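Local coordinates for protein alanine racemase (Corynebacterium glutamicum, PDB 2DY3) that belongs to the PLP-dependent alanine racemase family and carries pyridoxal-5'-phosphate in a domain built as a TIM barrel, at residues B[192-197]-B[209-214]; B[156-161]-B[196-201]; B[54-59]-B[74-79]; B[98-103]-B[119-124]; B[135-140]-B[178-183]. One frame throughout, in Å; residues are numbered along the deposited sequence.

Interaction 1: residues B[192-197]-B[209-214]; sequences PVNHVC and HMEMVR. With PLP (pyridoxal-5'-phosphate), chain F.
R214 and C197, N194 and E211, H195 and M212 meet where the TIM barrel closes: loop 192-197 also bonds its backbone to T153 of strand 150-156, so it spans the gap between that strand and 212-213, the two outer strands of the parallel sheet. Of the polar contacts, R214 N donates to C197 O (2.8 Å), while N194 N reaches E211 OE1 (2.9 Å) on the anti side of the carboxylate, 33° out of its plane. A bend at chi2 of E211 (79°) swings CD back beside the loop, and a water joins E211 OE2 to N194 ND2; N194 OD1 is taken by M155 N.

Besides two methionine sulfurs, the packing includes V193 CG1 on M212 CB (3.9 Å). M210 SD meets V196 CG1 at 3.8 Å, the two side chains crossing at about a right angle, and M212 SD sits obliquely 4.6 Å from the centroid of the H195 ring.

The R214 guanidinium, one of the walls of the PLP pocket, stands 85° to the H195 ring, its NE in the ring plane at the edge. V196 C lies over one guanidinium face and PLP over the opposite one, with R214 NH1 2.9 Å from PLP N1.

Interaction 2: residues B[156-161]-B[196-201]; sequences FTHLAC and VCNSPA. With PLP (pyridoxal-5'-phosphate), chain F.
The start of helix 199-202 forms part of the PLP pocket, at the phosphate, and N198 and P200 there face C161 and L159 of the loop that follows strand 150-156. S199 grips one phosphate oxygen twice: its N donates to PLP O3P at 2.7 Å and its OG donates to the same O3P at 2.8 Å. The amide at a helix N terminus would add a favourable electrostatic field for the phosphate. N198 is the N-cap; its CG lies between the backbone N and the carbonyl carbon (chi1 58°), and OD1 accepts from A201 N at 3.2 Å.

H158 comes from the other segment to lie over the cofactor. PLP C2 is 3.4 Å above the plane of the H158 ring, displaced toward its rim. Elsewhere the two segments pack through aliphatic groups: T157 CG2 touches V196 CG1 at 3.6 Å, and L159 CD2 lies against V196. V196 CA also points a C-H at T157 O, and a water joins L159 O to V196 O. The sulfur of C161 approaches P200 CG, but this residue is poorly ordered; its O bonds R301 of the second subunit. Cofactor phosphate held by a helix N terminus at the mouth of a TIM barrel is typical of fold-type III PLP proteins.

Interaction 3: residues B[54-59]-B[74-79]; sequences ADAFGV and SQEVLC
F57 and L78 carry the backbone ladder between these strands. F57 N donates to E76 O, L78 N to F57 O and V59 N to L78 O, each bond 2.8 Å long, so F57 straddles E76 and L78 in the manner of a parallel pair. V77 CA and G58 CA add C-H...O contacts to F57 O and L78 O, and C79 CA adds one to V59 O. Where the ladder frays, a water takes over: it donates to D55 O and accepts from E76 N. Two carboxylates at this end look elsewhere, E76 to a salt bridge with R118 and D55 to L29 N.

Strand 56-59, helix 62-70 and strand 76-81 form one beta-alpha-beta unit of the TIM barrel, the repeat from which such a domain is assembled. The two strand axes approach to 4.7 Å and diverge by only 16°.

A56, E76 and L78 share one face of the sheet, which looks toward M30, H195 and the barrel interior; here A56 CB meets E76 CB at 3.7 Å. F57, V59, V77 and C79 share the other face, under helices 42-50 and 62-70. V59 CG2 rests 4.3 Å from C79 CB, and F57 CB lies beside V77 CG2 at a similar separation. Just ahead of strand 76-81, Q75 is bent at chi2 (65°), and its OE1 comes to the edge of the F57 ring, in plane, 3.9 Å from CE2, with amide and ring planes 74° apart.

Interaction 4: residues B[98-103]-B[119-124]; sequences LAVISP and VSIKID
A99, S120 and K122 share a sheet face with a flat group, the ring of F156 of strand 150-156. K122 CB lies to one side of the ring plane, out toward the rim, the H195 ring meets F156 from the opposite side, and A99 CB comes in at the edge, near the plane. On the other face of the sheet L98, V100, V119 and I121 lie together. V100 CG2 meets V119 CB at 3.9 Å, the side chains crossing obliquely, while L109 of helix 103-110 packs against L98, V100 and V119.

Between the strands run the hydrogen bonds of a parallel pair, S120 N to L98 O, V100 N to S120 O (2.8 Å) and K122 N to V100 O. Strand 97-100, helix 103-110 and strand 117-122 are a beta-alpha-beta unit of the TIM barrel, and the strands splay here: their axes come within 4.2 Å but differ in direction by 38°.

K122 sets CG anti to its backbone N (chi1 175°) and runs extended until it turns at chi4. Its CD touches I101 CG2 at 3.7 Å, and the nearest atoms of its side chain and PLP are about 5 Å apart. D124 reaches K246 of the second subunit in a salt bridge.

Interaction 5: residues B[135-140]-B[178-183]; sequences QEWEGV and RRALAL
A180 sets its methyl flat over the six-membered ring of W137: CB stands 3.5 Å from the ring centroid and only 1° off the ring normal, a face-on CH-pi contact. In W137, chi1 of -62° puts CG beside the backbone N and anti to the carbonyl carbon. The indole NE1 is held by V132 O, which fixes the turn of the ring, and I123 touches the indole as well.

Around the rim the neighbours come in near the ring plane. R179 CG lies at the edge, 4.1 Å from W137 CZ3, and L183 CD1 approaches the same ring plane while packing on W137 CB at 3.8 Å. R179 NH2 makes a salt bridge with E134; nearer the backbone, its CG is the part that meets the ring edge.

E138 and L183 cross at about a right angle. A bend at chi2 carries CD of E138 over the leucine, whose CD2 is 3.3 Å from E138 OE2; that oxygen also bonds H187 NE2. E138 lies at the exposed margin of the contact, while L183 reaches inward from it to W137, and W137 and A180 are buried.

The helix axes pass 10.3 Å apart at 21°, close to parallel, and A180 also touches M155 on strand 150-156. Neighbouring helices running the same way outside the strands are typical of the outer helical ring of a TIM barrel.

From the N terminus, interaction 3 closes the first loop, strand to strand across helix 62-70, and interaction 4 follows in series two strands further round the sheet; C79 and A99 join their backbones between them. Interaction 5 then pairs the helices that follow strands 117-122 and 150-156, and W137 rests on I123 at the end of interaction 4. Its loop crosses that of interaction 2, since 156-161 falls between its two helices and 196-201 beyond them. Interaction 1 begins on the stretch where interaction 2 ends, sharing V196 and C197, and brings strand 212-213 back to complete the barrel; both touch PLP, while interactions 3 and 4 join strands of the barrel wall and interaction 5 the helices outside it.

Interaction 1: residues B[192-197]-B[209-214]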
# COMPACT_ATOMS: atom_id res chain seq x y z
N PRO B 192 31.30 21.47 3.87
CA PRO B 192 31.69 20.95 5.18
C PRO B 192 31.24 19.53 5.52
O PRO B 192 32.00 18.74 6.09
CB PRO B 192 31.08 21.95 6.16
CG PRO B 192 30.95 23.19 5.36
CD PRO B 192 30.50 22.70 4.03
N VAL B 193 30.00 19.20 5.16
CA VAL B 193 29.46 17.89 5.48
C VAL B 193 28.96 17.15 4.25
O VAL B 193 27.96 17.53 3.64
CB VAL B 193 28.32 18.03 6.51
CG1 VAL B 193 27.80 16.66 6.91
CG2 VAL B 193 28.83 18.79 7.73
N ASN B 194 29.67 16.08 3.90
CA ASN B 194 29.32 15.29 2.73
C ASN B 194 28.99 13.86 3.14
O ASN B 194 29.42 13.39 4.18
CB ASN B 194 30.47 15.31 1.73
CG ASN B 194 30.93 16.72 1.38
OD1 ASN B 194 30.14 17.54 0.91
ND2 ASN B 194 32.21 17.01 1.63
N HIS B 195 28.21 13.18 2.30
CA HIS B 195 27.81 11.81 2.56
C HIS B 195 27.45 11.02 1.31
O HIS B 195 26.98 11.57 0.33
CB HIS B 195 26.64 11.79 3.55
CG HIS B 195 25.59 12.82 3.29
ND1 HIS B 195 24.39 12.53 2.68
CD2 HIS B 195 25.54 14.14 3.60
CE1 HIS B 195 23.64 13.62 2.63
NE2 HIS B 195 24.32 14.61 3.19
N VAL B 196 27.70 9.71 1.36
CA VAL B 196 27.41 8.82 0.24
C VAL B 196 26.90 7.47 0.72
O VAL B 196 26.22 6.76 -0.01
CB VAL B 196 28.68 8.57 -0.61
CG1 VAL B 196 29.23 9.88 -1.15
CG2 VAL B 196 29.74 7.85 0.22
N CYS B 197 27.21 7.11 1.96
CA CYS B 197 26.84 5.82 2.52
C CYS B 197 25.41 5.50 2.93
O CYS B 197 24.85 6.12 3.84
CB CYS B 197 27.76 5.50 3.71
SG CYS B 197 29.43 4.98 3.24
N HIS B 209 32.87 6.75 5.09
CA HIS B 209 32.02 7.45 6.05
C HIS B 209 31.97 8.96 5.86
O HIS B 209 30.94 9.59 6.10
CB HIS B 209 32.47 7.15 7.48
CG HIS B 209 32.15 5.76 7.93
ND1 HIS B 209 31.47 4.85 7.14
CD2 HIS B 209 32.40 5.12 9.10
CE1 HIS B 209 31.32 3.72 7.80
NE2 HIS B 209 31.87 3.86 9.00
N MET B 210 33.08 9.55 5.42
CA MET B 210 33.14 10.99 5.22
C MET B 210 32.68 11.68 6.49
O MET B 210 32.97 11.20 7.58
CB MET B 210 32.26 11.38 4.03
CG MET B 210 32.62 10.64 2.77
SD MET B 210 31.81 11.28 1.31
CE MET B 210 32.88 12.66 0.93
N GLU B 211 31.96 12.78 6.38
CA GLU B 211 31.50 13.48 7.58
C GLU B 211 30.15 12.98 8.08
O GLU B 211 29.77 13.22 9.23
CB GLU B 211 31.38 14.99 7.33
CG GLU B 211 32.69 15.72 7.02
CD GLU B 211 33.13 15.54 5.58
OE1 GLU B 211 32.28 15.20 4.73
OE2 GLU B 211 34.33 15.76 5.30
N MET B 212 29.43 12.27 7.22
CA MET B 212 28.12 11.77 7.59
C MET B 212 27.73 10.55 6.77
O MET B 212 28.13 10.41 5.62
CB MET B 212 27.08 12.89 7.40
CG MET B 212 25.66 12.59 7.89
SD MET B 212 24.55 14.03 7.69
CE MET B 212 24.56 14.70 9.33
N VAL B 213 26.97 9.65 7.40
CA VAL B 213 26.48 8.45 6.75
C VAL B 213 24.96 8.51 6.86
O VAL B 213 24.43 9.07 7.82
CB VAL B 213 27.01 7.17 7.46
CG1 VAL B 213 28.54 7.17 7.44
CG2 VAL B 213 26.50 7.10 8.89
N ARG B 214 24.25 7.96 5.88
CA ARG B 214 22.79 8.00 5.92
C ARG B 214 22.12 6.67 5.67
O ARG B 214 21.57 6.44 4.59
CB ARG B 214 22.25 9.04 4.94
CG ARG B 214 22.73 8.89 3.51
CD ARG B 214 21.88 9.73 2.57
NE ARG B 214 22.41 9.76 1.20
CZ ARG B 214 22.79 8.69 0.51
NH1 ARG B 214 22.73 7.47 1.05
NH2 ARG B 214 23.22 8.82 -0.73
N1 PLP F . 19.88 7.92 0.74
C2 PLP F . 18.94 8.18 -0.26
C2A PLP F . 19.17 9.34 -1.21
C3 PLP F . 17.80 7.34 -0.37
O3 PLP F . 16.86 7.58 -1.35
C4 PLP F . 17.63 6.26 0.55
C4A PLP F . 16.42 5.29 0.47
C5 PLP F . 18.64 6.03 1.55
C6 PLP F . 19.74 6.86 1.63
C5A PLP F . 18.56 4.90 2.54
O4P PLP F . 19.09 3.70 1.98
P PLP F . 19.18 2.27 2.73
O1P PLP F . 17.85 1.90 3.20
O2P PLP F . 19.67 1.40 1.65
O3P PLP F . 20.14 2.51 3.82
O HOH W 1 34.85 16.32 2.56
O HOH W 2 29.24 8.65 3.78
O HOH W 3 24.31 5.47 -1.32

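Interaction 2: residues B[156-161]-B[196-201]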
# COMPACT_ATOMS: atom_id res chain seq x y z
N PHE B 156 26.27 15.23 -1.74
CA PHE B 156 26.10 13.81 -1.51
C PHE B 156 25.74 13.13 -2.81
O PHE B 156 25.29 13.78 -3.75
CB PHE B 156 24.99 13.57 -0.48
CG PHE B 156 23.62 13.92 -0.98
CD1 PHE B 156 23.26 15.24 -1.20
CD2 PHE B 156 22.69 12.93 -1.25
CE1 PHE B 156 21.99 15.56 -1.68
CE2 PHE B 156 21.43 13.25 -1.72
CZ PHE B 156 21.08 14.56 -1.94
N THR B 157 25.94 11.82 -2.85
CA THR B 157 25.58 11.06 -4.02
C THR B 157 24.97 9.79 -3.46
O THR B 157 25.21 9.43 -2.30
CB THR B 157 26.79 10.74 -4.92
OG1 THR B 157 26.33 10.42 -6.24
CG2 THR B 157 27.58 9.55 -4.36
N HIS B 158 24.16 9.12 -4.25
CA HIS B 158 23.54 7.92 -3.75
C HIS B 158 24.18 6.75 -4.45
O HIS B 158 23.93 6.50 -5.62
CB HIS B 158 22.04 7.97 -4.03
CG HIS B 158 21.26 6.86 -3.39
ND1 HIS B 158 21.46 6.47 -2.08
CD2 HIS B 158 20.26 6.08 -3.86
CE1 HIS B 158 20.61 5.51 -1.78
NE2 HIS B 158 19.87 5.25 -2.84
N LEU B 159 25.06 6.05 -3.74
CA LEU B 159 25.67 4.89 -4.36
C LEU B 159 24.49 4.02 -4.71
O LEU B 159 23.97 3.35 -3.83
CB LEU B 159 26.51 4.10 -3.37
CG LEU B 159 27.91 4.61 -3.06
CD1 LEU B 159 28.55 4.91 -4.39
CD2 LEU B 159 27.87 5.84 -2.19
N ALA B 160 24.04 4.04 -5.97
CA ALA B 160 22.94 3.16 -6.37
C ALA B 160 23.44 1.88 -5.75
O ALA B 160 24.65 1.74 -5.59
CB ALA B 160 22.89 3.02 -7.90
N CYS B 161 22.57 0.93 -5.41
CA CYS B 161 23.10 -0.28 -4.80
C CYS B 161 23.79 -1.30 -5.67
O CYS B 161 23.17 -2.20 -6.24
CB CYS B 161 22.05 -0.98 -3.95
SG CYS B 161 22.36 -0.56 -2.25
N VAL B 196 27.70 9.71 1.36
CA VAL B 196 27.41 8.82 0.24
C VAL B 196 26.90 7.47 0.72
O VAL B 196 26.22 6.76 -0.01
CB VAL B 196 28.68 8.57 -0.61
CG1 VAL B 196 29.23 9.88 -1.15
CG2 VAL B 196 29.74 7.85 0.22
N CYS B 197 27.21 7.11 1.96
CA CYS B 197 26.84 5.82 2.52
C CYS B 197 25.41 5.50 2.93
O CYS B 197 24.85 6.12 3.84
CB CYS B 197 27.76 5.50 3.71
SG CYS B 197 29.43 4.98 3.24
N ASN B 198 24.82 4.52 2.25
CA ASN B 198 23.48 4.04 2.57
C ASN B 198 23.79 2.80 3.42
O ASN B 198 24.96 2.52 3.66
CB ASN B 198 22.72 3.68 1.29
CG ASN B 198 23.43 2.63 0.47
OD1 ASN B 198 24.61 2.34 0.68
ND2 ASN B 198 22.72 2.06 -0.50
N SER B 199 22.78 2.05 3.87
CA SER B 199 23.04 0.88 4.71
C SER B 199 24.09 -0.12 4.20
O SER B 199 25.02 -0.47 4.94
CB SER B 199 21.73 0.13 5.00
OG SER B 199 20.92 0.86 5.90
N PRO B 200 23.96 -0.60 2.96
CA PRO B 200 24.94 -1.56 2.45
C PRO B 200 26.38 -1.05 2.47
O PRO B 200 27.27 -1.74 2.96
CB PRO B 200 24.43 -1.85 1.03
CG PRO B 200 23.68 -0.62 0.67
CD PRO B 200 22.95 -0.29 1.94
N ALA B 201 26.60 0.15 1.96
CA ALA B 201 27.94 0.74 1.94
C ALA B 201 28.45 1.00 3.36
O ALA B 201 29.60 0.69 3.68
CB ALA B 201 27.93 2.04 1.13
N1 PLP F . 19.88 7.92 0.74
C2 PLP F . 18.94 8.18 -0.26
C2A PLP F . 19.17 9.34 -1.21
C3 PLP F . 17.80 7.34 -0.37
O3 PLP F . 16.86 7.58 -1.35
C4 PLP F . 17.63 6.26 0.55
C4A PLP F . 16.42 5.29 0.47
C5 PLP F . 18.64 6.03 1.55
C6 PLP F . 19.74 6.86 1.63
C5A PLP F . 18.56 4.90 2.54
O4P PLP F . 19.09 3.70 1.98
P PLP F . 19.18 2.27 2.73
O1P PLP F . 17.85 1.90 3.20
O2P PLP F . 19.67 1.40 1.65
O3P PLP F . 20.14 2.51 3.82
O HOH W 3 24.31 5.47 -1.32

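Interaction 3: residues B[54-59]-B[74-79]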
# COMPACT_ATOMS: atom_id res chain seq x y z
N ALA B 54 20.69 9.99 16.68
CA ALA B 54 20.61 10.54 15.33
C ALA B 54 21.00 12.01 15.29
O ALA B 54 20.49 12.82 16.06
CB ALA B 54 19.19 10.36 14.77
N ASP B 55 21.89 12.35 14.37
CA ASP B 55 22.36 13.73 14.21
C ASP B 55 21.49 14.46 13.20
O ASP B 55 21.44 15.70 13.18
CB ASP B 55 23.80 13.72 13.72
CG ASP B 55 24.74 13.13 14.74
OD1 ASP B 55 24.91 13.75 15.81
OD2 ASP B 55 25.30 12.04 14.48
N ALA B 56 20.81 13.69 12.36
CA ALA B 56 19.97 14.28 11.33
C ALA B 56 19.02 13.24 10.75
O ALA B 56 19.11 12.06 11.09
CB ALA B 56 20.84 14.86 10.22
N PHE B 57 18.11 13.69 9.88
CA PHE B 57 17.15 12.80 9.25
C PHE B 57 17.06 13.09 7.76
O PHE B 57 17.20 14.23 7.32
CB PHE B 57 15.77 12.97 9.88
CG PHE B 57 15.66 12.41 11.27
CD1 PHE B 57 15.38 11.07 11.46
CD2 PHE B 57 15.86 13.22 12.37
CE1 PHE B 57 15.31 10.53 12.75
CE2 PHE B 57 15.79 12.70 13.66
CZ PHE B 57 15.51 11.35 13.84
N GLY B 58 16.85 12.04 6.98
CA GLY B 58 16.73 12.20 5.54
C GLY B 58 15.40 11.67 5.06
O GLY B 58 14.96 10.58 5.48
N VAL B 59 14.73 12.44 4.20
CA VAL B 59 13.46 11.99 3.64
C VAL B 59 13.45 12.34 2.16
O VAL B 59 14.32 13.08 1.68
CB VAL B 59 12.22 12.66 4.29
CG1 VAL B 59 12.05 12.18 5.72
CG2 VAL B 59 12.33 14.19 4.23
N SER B 74 13.85 18.19 15.90
CA SER B 74 14.59 19.44 15.83
C SER B 74 15.95 19.25 15.18
O SER B 74 16.69 20.21 14.99
CB SER B 74 14.75 20.04 17.24
OG SER B 74 15.42 19.13 18.10
N GLN B 75 16.29 18.01 14.85
CA GLN B 75 17.57 17.75 14.20
C GLN B 75 17.56 18.23 12.74
O GLN B 75 16.51 18.54 12.17
CB GLN B 75 17.88 16.24 14.20
CG GLN B 75 18.32 15.64 15.53
CD GLN B 75 17.23 15.67 16.58
OE1 GLN B 75 16.04 15.55 16.27
NE2 GLN B 75 17.63 15.83 17.84
N GLU B 76 18.75 18.28 12.15
CA GLU B 76 18.93 18.67 10.76
C GLU B 76 18.08 17.70 9.92
O GLU B 76 18.08 16.49 10.17
CB GLU B 76 20.41 18.51 10.41
CG GLU B 76 20.81 18.85 9.00
CD GLU B 76 22.28 18.60 8.76
OE1 GLU B 76 23.10 19.03 9.61
OE2 GLU B 76 22.64 17.98 7.73
N VAL B 77 17.36 18.23 8.93
CA VAL B 77 16.51 17.41 8.06
C VAL B 77 16.81 17.69 6.59
O VAL B 77 16.83 18.85 6.17
CB VAL B 77 15.00 17.67 8.33
CG1 VAL B 77 14.15 16.92 7.29
CG2 VAL B 77 14.63 17.20 9.74
N LEU B 78 17.04 16.64 5.81
CA LEU B 78 17.33 16.77 4.38
C LEU B 78 16.23 16.13 3.53
O LEU B 78 15.76 15.03 3.81
CB LEU B 78 18.67 16.11 4.05
CG LEU B 78 19.11 16.10 2.58
CD1 LEU B 78 19.26 17.52 2.03
CD2 LEU B 78 20.43 15.37 2.47
N CYS B 79 15.83 16.84 2.48
CA CYS B 79 14.79 16.40 1.56
C CYS B 79 15.39 16.39 0.14
O CYS B 79 16.01 17.37 -0.28
CB CYS B 79 13.60 17.37 1.70
SG CYS B 79 12.56 17.66 0.29
O HOH W 4 21.00 18.40 13.78

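Interaction 4: residues B[98-103]-B[119-124]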
# COMPACT_ATOMS: atom_id res chain seq x y z
N LEU B 98 17.29 21.55 1.55
CA LEU B 98 16.83 21.08 0.25
C LEU B 98 18.01 20.68 -0.60
O LEU B 98 19.03 21.37 -0.65
CB LEU B 98 16.06 22.19 -0.48
CG LEU B 98 14.74 22.66 0.13
CD1 LEU B 98 14.20 23.83 -0.69
CD2 LEU B 98 13.75 21.51 0.15
N ALA B 99 17.88 19.55 -1.29
CA ALA B 99 18.94 19.08 -2.17
C ALA B 99 18.84 19.80 -3.51
O ALA B 99 17.74 20.03 -4.02
CB ALA B 99 18.82 17.57 -2.38
N VAL B 100 19.98 20.15 -4.08
CA VAL B 100 20.00 20.77 -5.40
C VAL B 100 20.16 19.57 -6.33
O VAL B 100 21.23 18.97 -6.39
CB VAL B 100 21.22 21.71 -5.57
CG1 VAL B 100 21.13 22.45 -6.90
CG2 VAL B 100 21.29 22.70 -4.41
N ILE B 101 19.10 19.21 -7.06
CA ILE B 101 19.17 18.05 -7.93
C ILE B 101 19.27 18.34 -9.43
O ILE B 101 19.48 17.43 -10.23
CB ILE B 101 17.96 17.10 -7.68
CG1 ILE B 101 16.68 17.69 -8.27
CG2 ILE B 101 17.77 16.87 -6.19
CD1 ILE B 101 15.49 16.76 -8.19
N SER B 102 19.13 19.60 -9.81
CA SER B 102 19.25 20.02 -11.20
C SER B 102 19.48 21.52 -11.22
O SER B 102 19.21 22.21 -10.24
CB SER B 102 17.97 19.71 -11.99
OG SER B 102 17.01 20.73 -11.82
N PRO B 103 20.00 22.04 -12.34
CA PRO B 103 20.27 23.47 -12.48
C PRO B 103 19.02 24.31 -12.20
O PRO B 103 19.11 25.39 -11.62
CB PRO B 103 20.75 23.60 -13.93
CG PRO B 103 21.46 22.27 -14.15
CD PRO B 103 20.51 21.28 -13.51
N VAL B 119 21.27 24.22 1.72
CA VAL B 119 21.13 23.29 0.61
C VAL B 119 22.25 22.26 0.59
O VAL B 119 23.33 22.48 1.15
CB VAL B 119 21.12 24.02 -0.76
CG1 VAL B 119 20.01 25.04 -0.82
CG2 VAL B 119 22.47 24.68 -1.00
N SER B 120 21.98 21.13 -0.04
CA SER B 120 22.97 20.07 -0.18
C SER B 120 22.92 19.70 -1.66
O SER B 120 21.85 19.43 -2.19
CB SER B 120 22.61 18.87 0.69
OG SER B 120 23.56 17.83 0.52
N ILE B 121 24.07 19.72 -2.32
CA ILE B 121 24.09 19.41 -3.74
C ILE B 121 24.06 17.91 -4.01
O ILE B 121 24.96 17.19 -3.60
CB ILE B 121 25.34 19.99 -4.44
CG1 ILE B 121 25.52 21.47 -4.07
CG2 ILE B 121 25.17 19.88 -5.95
CD1 ILE B 121 26.81 22.07 -4.61
N LYS B 122 23.00 17.46 -4.69
CA LYS B 122 22.89 16.05 -5.04
C LYS B 122 23.71 15.89 -6.31
O LYS B 122 23.44 16.55 -7.32
CB LYS B 122 21.44 15.66 -5.29
CG LYS B 122 21.30 14.22 -5.78
CD LYS B 122 19.83 13.79 -5.84
CE LYS B 122 19.69 12.45 -6.54
NZ LYS B 122 20.42 11.38 -5.84
N ILE B 123 24.70 15.02 -6.26
CA ILE B 123 25.58 14.79 -7.40
C ILE B 123 25.26 13.53 -8.20
O ILE B 123 25.15 12.45 -7.64
CB ILE B 123 27.05 14.69 -6.95
CG1 ILE B 123 27.51 16.02 -6.35
CG2 ILE B 123 27.93 14.30 -8.15
CD1 ILE B 123 27.44 17.20 -7.31
N ASP B 124 25.11 13.69 -9.51
CA ASP B 124 24.86 12.55 -10.37
C ASP B 124 26.27 12.01 -10.60
O ASP B 124 27.02 12.55 -11.41
CB ASP B 124 24.25 12.99 -11.71
CG ASP B 124 24.14 11.84 -12.71
OD1 ASP B 124 24.84 10.82 -12.55
OD2 ASP B 124 23.37 11.97 -13.68

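Interaction 5: residues B[135-140]-B[178-183]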
# COMPACT_ATOMS: atom_id res chain seq x y z
N GLN B 135 28.72 17.75 -16.50
CA GLN B 135 28.67 18.89 -17.41
C GLN B 135 28.00 20.12 -16.78
O GLN B 135 28.23 21.24 -17.23
CB GLN B 135 27.93 18.51 -18.70
CG GLN B 135 28.59 17.40 -19.50
CD GLN B 135 30.02 17.73 -19.90
OE1 GLN B 135 30.92 17.78 -19.05
NE2 GLN B 135 30.25 17.95 -21.19
N GLU B 136 27.19 19.90 -15.75
CA GLU B 136 26.48 21.00 -15.09
C GLU B 136 27.17 21.50 -13.82
O GLU B 136 26.87 22.59 -13.34
CB GLU B 136 25.05 20.56 -14.74
CG GLU B 136 24.34 19.77 -15.84
CD GLU B 136 22.99 19.22 -15.40
OE1 GLU B 136 22.93 18.53 -14.36
OE2 GLU B 136 21.99 19.46 -16.10
N TRP B 137 28.09 20.71 -13.27
CA TRP B 137 28.77 21.08 -12.03
C TRP B 137 29.33 22.50 -12.03
O TRP B 137 29.07 23.28 -11.11
CB TRP B 137 29.91 20.10 -11.72
CG TRP B 137 29.47 18.70 -11.51
CD1 TRP B 137 28.20 18.27 -11.23
CD2 TRP B 137 30.30 17.53 -11.51
NE1 TRP B 137 28.19 16.91 -11.06
CE2 TRP B 137 29.47 16.43 -11.22
CE3 TRP B 137 31.66 17.31 -11.72
CZ2 TRP B 137 29.95 15.12 -11.14
CZ3 TRP B 137 32.15 16.01 -11.65
CH2 TRP B 137 31.29 14.94 -11.36
N GLU B 138 30.09 22.84 -13.06
CA GLU B 138 30.69 24.16 -13.18
C GLU B 138 29.70 25.29 -12.96
O GLU B 138 29.88 26.13 -12.08
CB GLU B 138 31.33 24.33 -14.56
CG GLU B 138 32.61 23.53 -14.77
CD GLU B 138 33.75 24.03 -13.91
OE1 GLU B 138 34.87 23.50 -14.06
OE2 GLU B 138 33.52 24.94 -13.09
N GLY B 139 28.65 25.30 -13.79
CA GLY B 139 27.64 26.34 -13.69
C GLY B 139 26.94 26.41 -12.35
O GLY B 139 26.80 27.49 -11.77
N VAL B 140 26.50 25.25 -11.85
CA VAL B 140 25.81 25.18 -10.57
C VAL B 140 26.65 25.63 -9.38
O VAL B 140 26.17 26.39 -8.53
CB VAL B 140 25.30 23.74 -10.30
CG1 VAL B 140 24.80 23.64 -8.86
CG2 VAL B 140 24.18 23.38 -11.28
N ARG B 178 34.35 12.74 -5.87
CA ARG B 178 35.48 13.50 -5.36
C ARG B 178 35.93 14.56 -6.36
O ARG B 178 36.49 15.59 -5.98
CB ARG B 178 36.63 12.56 -5.02
CG ARG B 178 36.33 11.70 -3.80
CD ARG B 178 37.38 10.64 -3.54
NE ARG B 178 37.07 9.92 -2.31
CZ ARG B 178 37.73 8.84 -1.89
NH1 ARG B 178 38.74 8.35 -2.60
NH2 ARG B 178 37.37 8.26 -0.76
N ARG B 179 35.68 14.30 -7.63
CA ARG B 179 36.03 15.24 -8.68
C ARG B 179 35.10 16.45 -8.54
O ARG B 179 35.52 17.60 -8.69
CB ARG B 179 35.86 14.56 -10.04
CG ARG B 179 36.20 15.40 -11.24
CD ARG B 179 36.50 14.51 -12.44
NE ARG B 179 35.38 13.65 -12.81
CZ ARG B 179 35.49 12.35 -13.09
NH1 ARG B 179 36.67 11.76 -13.05
NH2 ARG B 179 34.41 11.65 -13.41
N ALA B 180 33.84 16.17 -8.24
CA ALA B 180 32.84 17.21 -8.06
C ALA B 180 33.13 18.05 -6.82
O ALA B 180 33.06 19.28 -6.85
CB ALA B 180 31.45 16.58 -7.96
N LEU B 181 33.47 17.38 -5.72
CA LEU B 181 33.76 18.06 -4.46
C LEU B 181 34.96 19.00 -4.59
O LEU B 181 34.96 20.11 -4.04
CB LEU B 181 34.00 17.03 -3.35
CG LEU B 181 34.23 17.56 -1.93
CD1 LEU B 181 33.07 18.45 -1.51
CD2 LEU B 181 34.37 16.38 -0.97
N ALA B 182 35.99 18.56 -5.31
CA ALA B 182 37.18 19.38 -5.50
C ALA B 182 36.84 20.60 -6.34
O ALA B 182 37.31 21.71 -6.07
CB ALA B 182 38.28 18.56 -6.18
N LEU B 183 36.00 20.40 -7.36
CA LEU B 183 35.59 21.49 -8.25
C LEU B 183 34.75 22.49 -7.46
O LEU B 183 34.84 23.70 -7.67
CB LEU B 183 34.77 20.92 -9.40
CG LEU B 183 34.80 21.60 -10.77
CD1 LEU B 183 33.57 21.16 -11.56
CD2 LEU B 183 34.80 23.11 -10.62